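Local atomic coordinates of probable transcriptional regulator WhiB7 (Mycobacterium tuberculosis, PDB entry 7KUG), a protein that acts as a transcriptional regulator, probably redox-responsive, linked to antibiotic resistance and carrying one [4Fe-4S] cluster per subunit. Residues D26-A30 against W63-G67; C52-L57 against W66-F71. The protein carries 2 engineered substitutions. All coordinates share one frame; numbering follows the deposited sequence.

Contact 1. Residues D26-A30 against W63-G67; sequences DMWFA and WGVWG. Engineered in segment 26-30: Met27 (natural residue Leu). With SF4 (iron/sulfur cluster), chain E.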
loop_
_atom_site.group_PDB
_atom_site.type_symbol
_atom_site.label_atom_id
_atom_site.label_comp_id
_atom_site.label_asym_id
_atom_site.label_seq_id
_atom_site.Cartn_x
_atom_site.Cartn_y
_atom_site.Cartn_z
ATOM N N ASP A 26 -2.944 -4.859 8.243
ATOM C CA ASP A 26 -1.783 -4.233 8.910
ATOM C C ASP A 26 -0.940 -5.293 9.619
ATOM O O ASP A 26 0.173 -4.953 10.027
ATOM C CB ASP A 26 -2.225 -3.116 9.849
ATOM C CG ASP A 26 -2.545 -1.824 9.121
ATOM O OD1 ASP A 26 -2.247 -1.722 7.898
ATOM O OD2 ASP A 26 -3.100 -0.923 9.782
HETATM N N MSE A 27 -1.417 -6.535 9.738
HETATM C CA MSE A 27 -0.567 -7.640 10.258
HETATM C C MSE A 27 0.711 -7.737 9.414
HETATM O O MSE A 27 1.765 -8.088 9.982
HETATM C CB MSE A 27 -1.332 -8.964 10.261
HETATM C CG MSE A 27 -2.328 -9.079 11.389
HETATM SE SE MSE A 27 -3.266 -10.804 11.307
HETATM C CE MSE A 27 -1.805 -11.934 10.630
ATOM N N TRP A 28 0.634 -7.422 8.114
ATOM C CA TRP A 28 1.790 -7.561 7.188
ATOM C C TRP A 28 2.695 -6.325 7.287
ATOM O O TRP A 28 3.745 -6.314 6.612
ATOM C CB TRP A 28 1.309 -7.874 5.760
ATOM C CG TRP A 28 0.979 -9.328 5.650
ATOM C CD1 TRP A 28 1.807 -10.318 5.217
ATOM C CD2 TRP A 28 -0.218 -9.980 6.121
ATOM N NE1 TRP A 28 1.209 -11.540 5.367
ATOM C CE2 TRP A 28 -0.037 -11.366 5.904
ATOM C CE3 TRP A 28 -1.424 -9.535 6.676
ATOM C CZ2 TRP A 28 -1.011 -12.304 6.238
ATOM C CZ3 TRP A 28 -2.390 -10.465 7.006
ATOM C CH2 TRP A 28 -2.190 -11.827 6.758
ATOM N N PHE A 29 2.335 -5.364 8.149
ATOM C CA PHE A 29 3.084 -4.102 8.384
ATOM C C PHE A 29 3.150 -3.847 9.889
ATOM O O PHE A 29 2.976 -2.707 10.361
ATOM C CB PHE A 29 2.446 -2.954 7.602
ATOM C CG PHE A 29 2.438 -3.188 6.118
ATOM C CD1 PHE A 29 1.379 -3.840 5.510
ATOM C CD2 PHE A 29 3.479 -2.735 5.323
ATOM C CE1 PHE A 29 1.372 -4.054 4.141
ATOM C CE2 PHE A 29 3.476 -2.973 3.955
ATOM C CZ PHE A 29 2.423 -3.616 3.368
ATOM N N ALA A 30 3.351 -4.929 10.638
ATOM C CA ALA A 30 3.308 -4.957 12.116
ATOM C C ALA A 30 4.451 -4.121 12.700
ATOM O O ALA A 30 5.525 -4.018 12.062
ATOM C CB ALA A 30 3.361 -6.379 12.614
ATOM N N TRP A 63 9.011 -1.585 3.027
ATOM C CA TRP A 63 8.695 -2.241 4.316
ATOM C C TRP A 63 7.604 -3.277 4.095
ATOM O O TRP A 63 7.118 -3.388 2.968
ATOM C CB TRP A 63 8.337 -1.228 5.417
ATOM C CG TRP A 63 6.952 -0.647 5.385
ATOM C CD1 TRP A 63 6.191 -0.354 4.295
ATOM C CD2 TRP A 63 6.187 -0.225 6.528
ATOM N NE1 TRP A 63 4.997 0.194 4.679
ATOM C CE2 TRP A 63 4.966 0.286 6.043
ATOM C CE3 TRP A 63 6.403 -0.248 7.913
ATOM C CZ2 TRP A 63 3.976 0.784 6.892
ATOM C CZ3 TRP A 63 5.419 0.233 8.752
ATOM C CH2 TRP A 63 4.224 0.740 8.244
ATOM N N GLY A 64 7.291 -4.007 5.162
ATOM C CA GLY A 64 6.184 -4.968 5.201
ATOM C C GLY A 64 6.673 -6.373 4.893
ATOM O O GLY A 64 7.863 -6.567 4.501
ATOM N N VAL A 65 5.775 -7.333 5.059
ATOM C CA VAL A 65 6.059 -8.761 4.761
ATOM C C VAL A 65 5.465 -9.079 3.396
ATOM O O VAL A 65 4.265 -8.880 3.172
ATOM C CB VAL A 65 5.557 -9.689 5.878
ATOM C CG1 VAL A 65 5.626 -11.154 5.461
ATOM C CG2 VAL A 65 6.350 -9.443 7.154
ATOM N N TRP A 66 6.308 -9.573 2.508
ATOM C CA TRP A 66 5.935 -9.941 1.134
ATOM C C TRP A 66 6.597 -11.293 0.876
ATOM O O TRP A 66 7.785 -11.402 1.191
ATOM C CB TRP A 66 6.424 -8.904 0.115
ATOM C CG TRP A 66 6.060 -7.487 0.398
ATOM C CD1 TRP A 66 6.636 -6.678 1.333
ATOM C CD2 TRP A 66 5.068 -6.693 -0.277
ATOM N NE1 TRP A 66 6.062 -5.439 1.292
ATOM C CE2 TRP A 66 5.105 -5.415 0.318
ATOM C CE3 TRP A 66 4.172 -6.929 -1.321
ATOM C CZ2 TRP A 66 4.261 -4.381 -0.097
ATOM C CZ3 TRP A 66 3.350 -5.906 -1.741
ATOM C CH2 TRP A 66 3.392 -4.655 -1.127
ATOM N N GLY A 67 5.863 -12.255 0.311
ATOM C CA GLY A 67 6.425 -13.571 -0.032
ATOM C C GLY A 67 7.088 -14.215 1.174
ATOM O O GLY A 67 8.083 -14.933 0.989
HETATM FE FE1 SF4 E . 0.829 -14.532 -0.469
HETATM FE FE2 SF4 E . -0.098 -12.222 0.598
HETATM FE FE3 SF4 E . 2.239 -12.264 -0.848
HETATM FE FE4 SF4 E . 2.127 -13.415 1.654
HETATM S S1 SF4 E . 1.798 -11.293 1.062
HETATM S S2 SF4 E . 3.000 -14.233 -0.173
HETATM S S3 SF4 E . 0.104 -14.214 1.610
HETATM S S4 SF4 E . 0.235 -12.698 -1.517
#

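Contact 2. Residues C52-L57 against W66-F71; sequences CLAAAL and WGGEIF. With SF4 (iron/sulfur cluster), chain E.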
loop_
_atom_site.group_PDB
_atom_site.type_symbol
_atom_site.label_atom_id
_atom_site.label_comp_id
_atom_site.label_asym_id
_atom_site.label_seq_id
_atom_site.Cartn_x
_atom_site.Cartn_y
_atom_site.Cartn_z
ATOM N N CYS A 52 5.111 -13.405 -5.339
ATOM C CA CYS A 52 4.903 -12.201 -4.486
ATOM C C CYS A 52 6.284 -11.673 -4.068
ATOM O O CYS A 52 6.541 -10.455 -4.159
ATOM C CB CYS A 52 4.036 -12.535 -3.273
ATOM S SG CYS A 52 3.665 -11.138 -2.178
ATOM N N LEU A 53 7.176 -12.573 -3.648
ATOM C CA LEU A 53 8.537 -12.208 -3.208
ATOM C C LEU A 53 9.275 -11.562 -4.385
ATOM O O LEU A 53 9.902 -10.535 -4.191
ATOM C CB LEU A 53 9.272 -13.448 -2.692
ATOM C CG LEU A 53 10.698 -13.211 -2.204
ATOM C CD1 LEU A 53 10.719 -12.218 -1.060
ATOM C CD2 LEU A 53 11.358 -14.518 -1.782
ATOM N N ALA A 54 9.221 -12.186 -5.562
ATOM C CA ALA A 54 9.967 -11.716 -6.751
ATOM C C ALA A 54 9.490 -10.301 -7.088
ATOM O O ALA A 54 10.347 -9.419 -7.351
ATOM C CB ALA A 54 9.771 -12.668 -7.908
ATOM N N ALA A 55 8.175 -10.089 -7.092
ATOM C CA ALA A 55 7.545 -8.818 -7.521
ATOM C C ALA A 55 7.883 -7.728 -6.506
ATOM O O ALA A 55 8.193 -6.597 -6.915
ATOM C CB ALA A 55 6.056 -8.986 -7.681
ATOM N N ALA A 56 7.883 -8.051 -5.209
ATOM C CA ALA A 56 8.183 -7.053 -4.157
ATOM C C ALA A 56 9.656 -6.631 -4.258
ATOM O O ALA A 56 9.967 -5.454 -4.038
ATOM C CB ALA A 56 7.835 -7.604 -2.798
ATOM N N LEU A 57 10.539 -7.566 -4.611
ATOM C CA LEU A 57 11.978 -7.256 -4.822
ATOM C C LEU A 57 12.120 -6.336 -6.038
ATOM O O LEU A 57 12.929 -5.408 -5.974
ATOM C CB LEU A 57 12.758 -8.564 -5.003
ATOM C CG LEU A 57 13.046 -9.330 -3.716
ATOM C CD1 LEU A 57 13.555 -10.732 -4.023
ATOM C CD2 LEU A 57 14.038 -8.570 -2.859
ATOM N N TRP A 66 6.308 -9.573 2.508
ATOM C CA TRP A 66 5.935 -9.941 1.134
ATOM C C TRP A 66 6.597 -11.293 0.876
ATOM O O TRP A 66 7.785 -11.402 1.191
ATOM C CB TRP A 66 6.424 -8.904 0.115
ATOM C CG TRP A 66 6.060 -7.487 0.398
ATOM C CD1 TRP A 66 6.636 -6.678 1.333
ATOM C CD2 TRP A 66 5.068 -6.693 -0.277
ATOM N NE1 TRP A 66 6.062 -5.439 1.292
ATOM C CE2 TRP A 66 5.105 -5.415 0.318
ATOM C CE3 TRP A 66 4.172 -6.929 -1.321
ATOM C CZ2 TRP A 66 4.261 -4.381 -0.097
ATOM C CZ3 TRP A 66 3.350 -5.906 -1.741
ATOM C CH2 TRP A 66 3.392 -4.655 -1.127
ATOM N N GLY A 67 5.863 -12.255 0.311
ATOM C CA GLY A 67 6.425 -13.571 -0.032
ATOM C C GLY A 67 7.088 -14.215 1.174
ATOM O O GLY A 67 8.083 -14.933 0.989
ATOM N N GLY A 68 6.586 -13.914 2.382
ATOM C CA GLY A 68 7.044 -14.508 3.650
ATOM C C GLY A 68 8.391 -13.977 4.086
ATOM O O GLY A 68 9.031 -14.621 4.926
ATOM N N GLU A 69 8.811 -12.830 3.558
ATOM C CA GLU A 69 10.060 -12.152 3.994
ATOM C C GLU A 69 9.766 -10.713 4.459
ATOM O O GLU A 69 8.888 -10.044 3.880
ATOM C CB GLU A 69 11.087 -12.146 2.863
ATOM C CG GLU A 69 11.523 -13.542 2.422
ATOM C CD GLU A 69 12.228 -14.375 3.481
ATOM O OE1 GLU A 69 12.745 -13.802 4.469
ATOM O OE2 GLU A 69 12.288 -15.611 3.289
ATOM N N ILE A 70 10.525 -10.225 5.439
ATOM C CA ILE A 70 10.461 -8.807 5.877
ATOM C C ILE A 70 11.298 -7.958 4.926
ATOM O O ILE A 70 12.481 -8.280 4.723
ATOM C CB ILE A 70 10.944 -8.652 7.329
ATOM C CG1 ILE A 70 10.030 -9.417 8.287
ATOM C CG2 ILE A 70 11.092 -7.183 7.704
ATOM C CD1 ILE A 70 10.721 -9.833 9.555
ATOM N N PHE A 71 10.713 -6.867 4.433
ATOM C CA PHE A 71 11.416 -5.895 3.562
ATOM C C PHE A 71 11.846 -4.661 4.341
ATOM O O PHE A 71 11.175 -4.227 5.291
ATOM C CB PHE A 71 10.528 -5.513 2.385
ATOM C CG PHE A 71 10.546 -6.525 1.269
ATOM C CD1 PHE A 71 10.048 -7.800 1.472
ATOM C CD2 PHE A 71 11.052 -6.198 0.021
ATOM C CE1 PHE A 71 10.079 -8.735 0.450
ATOM C CE2 PHE A 71 11.074 -7.129 -1.004
ATOM C CZ PHE A 71 10.571 -8.392 -0.793
HETATM FE FE1 SF4 E . 0.829 -14.532 -0.469
HETATM FE FE2 SF4 E . -0.098 -12.222 0.598
HETATM FE FE3 SF4 E . 2.239 -12.264 -0.848
HETATM FE FE4 SF4 E . 2.127 -13.415 1.654
HETATM S S1 SF4 E . 1.798 -11.293 1.062
HETATM S S2 SF4 E . 3.000 -14.233 -0.173
HETATM S S3 SF4 E . 0.104 -14.214 1.610
HETATM S S4 SF4 E . 0.235 -12.698 -1.517
#

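Contact 1. Residues D26-A30 against W63-G67
The indole of Trp63 receives Phe29 on one face: CD2 of the phenyl ring stands off-centre toward the rim of the indole, 3.4 Å from Trp63 CE2, while Phe29 CB makes a CH-pi contact over the six-membered ring. The phenyl plane meets that of the five-membered ring obliquely, at 52°. At its own edge Phe29 meets a third aromatic, CZ lying 4.0 Å from Trp66 CZ2, and its CD2 also comes within 3.5 Å of Gly64 CA, where the chain offers backbone without a side chain. This is the aromatic surround of the Gly-Val-Trp-Gly-Gly motif of the WhiB family, residues 64-68, which leads into a beta turn starting at Trp66 and is here packed against the end of a 3-10 segment that precedes helix 33-43. Placing CG between the backbone N and the carbonyl carbon (chi1 78°) lays the Trp63 indole across Phe29. Its NE1 bonds to the backbone of another protein's chain, which also packs on Phe29 and Trp66, so this aromatic group contributes directly to a protein-protein interface. Toward the iron-sulfur cluster, Trp28 presents CD1 at its ring edge to Val65 O, 3.5 Å away, and to Val65 CB. The same indole touches Cys20 and Cys43, cluster ligands by similarity, and thereby links Val65 to the surroundings of the iron-sulfur site. One backbone bond fixes the spacing: Val65 N donates to Trp28 O over 2.8 Å. Trp66 is held within its own segment, where NE1 reaches back to Trp63 O at 2.9 Å in a nearly straight bond (168°), the oxygen lying in the plane of the indole.

Contact 2. Residues C52-L57 against W66-F71
Phe71 drives its ring end-on into the helix surface made by Leu53, Ala56 and Leu57. The methyl of Ala56 meets it obliquely, CB to Phe71 CZ 3.5 Å, and lies equally close to Trp66 CB, so that one small side chain fills the angle between two aromatic ones. Phe71 CE2 presses on the helix backbone itself, 3.6 Å from Ala56 O, and Leu57 crosses at about a right angle with CD2 against that same CE2. Leu53 extends from the preceding turn of the helix. Its CG is anti to the backbone N (chi1 180°), which carries CD1 out to the hairpin, where it touches Phe71 CZ at the ring edge, Glu69 CG and Trp66 O, each 3.8 Å away. What it reaches is a type I' beta turn, Trp66 to Glu69, closed by paired backbone bonds between its two end residues and belonging to the glycine-rich hairpin of the WhiB fold. The piece 52-57 of helix 49-59 runs nearly parallel to strand segment 69-71, at 12°, with their axes 10.6 Å apart at the closest approach; Ile76 of the next strand backs Leu53, Leu57 and Phe71. At the cluster end side chains give way to backbone: Gly67 CA comes within 3.8 Å of Leu53 N and within 3.5 Å of the cluster sulfur S2. Cys52 points its CB toward the hairpin, and its SG binds one iron of the cluster. That sulfur lies near the plane of the Trp66 ring, at its edge, and 3.5 Å from Gly67 N, a buried amide with no hydrogen-bond partner in the model.

How the contacts relate
Both contacts are buried and use the same hairpin, from different directions: contact 1 sets strand 65-66 and the residues leading into it against the loop before helix 33-43, contact 2 sets the turn and strand 69-72 against helix 49-59. They share Trp66 and Gly67, and both touch the iron-sulfur cluster. A probable backbone bond, Gly64 O to Phe71 N at 2.9 Å, joins them across the sheet. Their chemistry differs. Contact 1 is largely aromatic, includes a backbone hydrogen bond between its segments and forms part of the face toward another protein's chain; contact 2 is aliphatic and aromatic packing, without a hydrogen bond between segments, and includes a cysteine bound to iron.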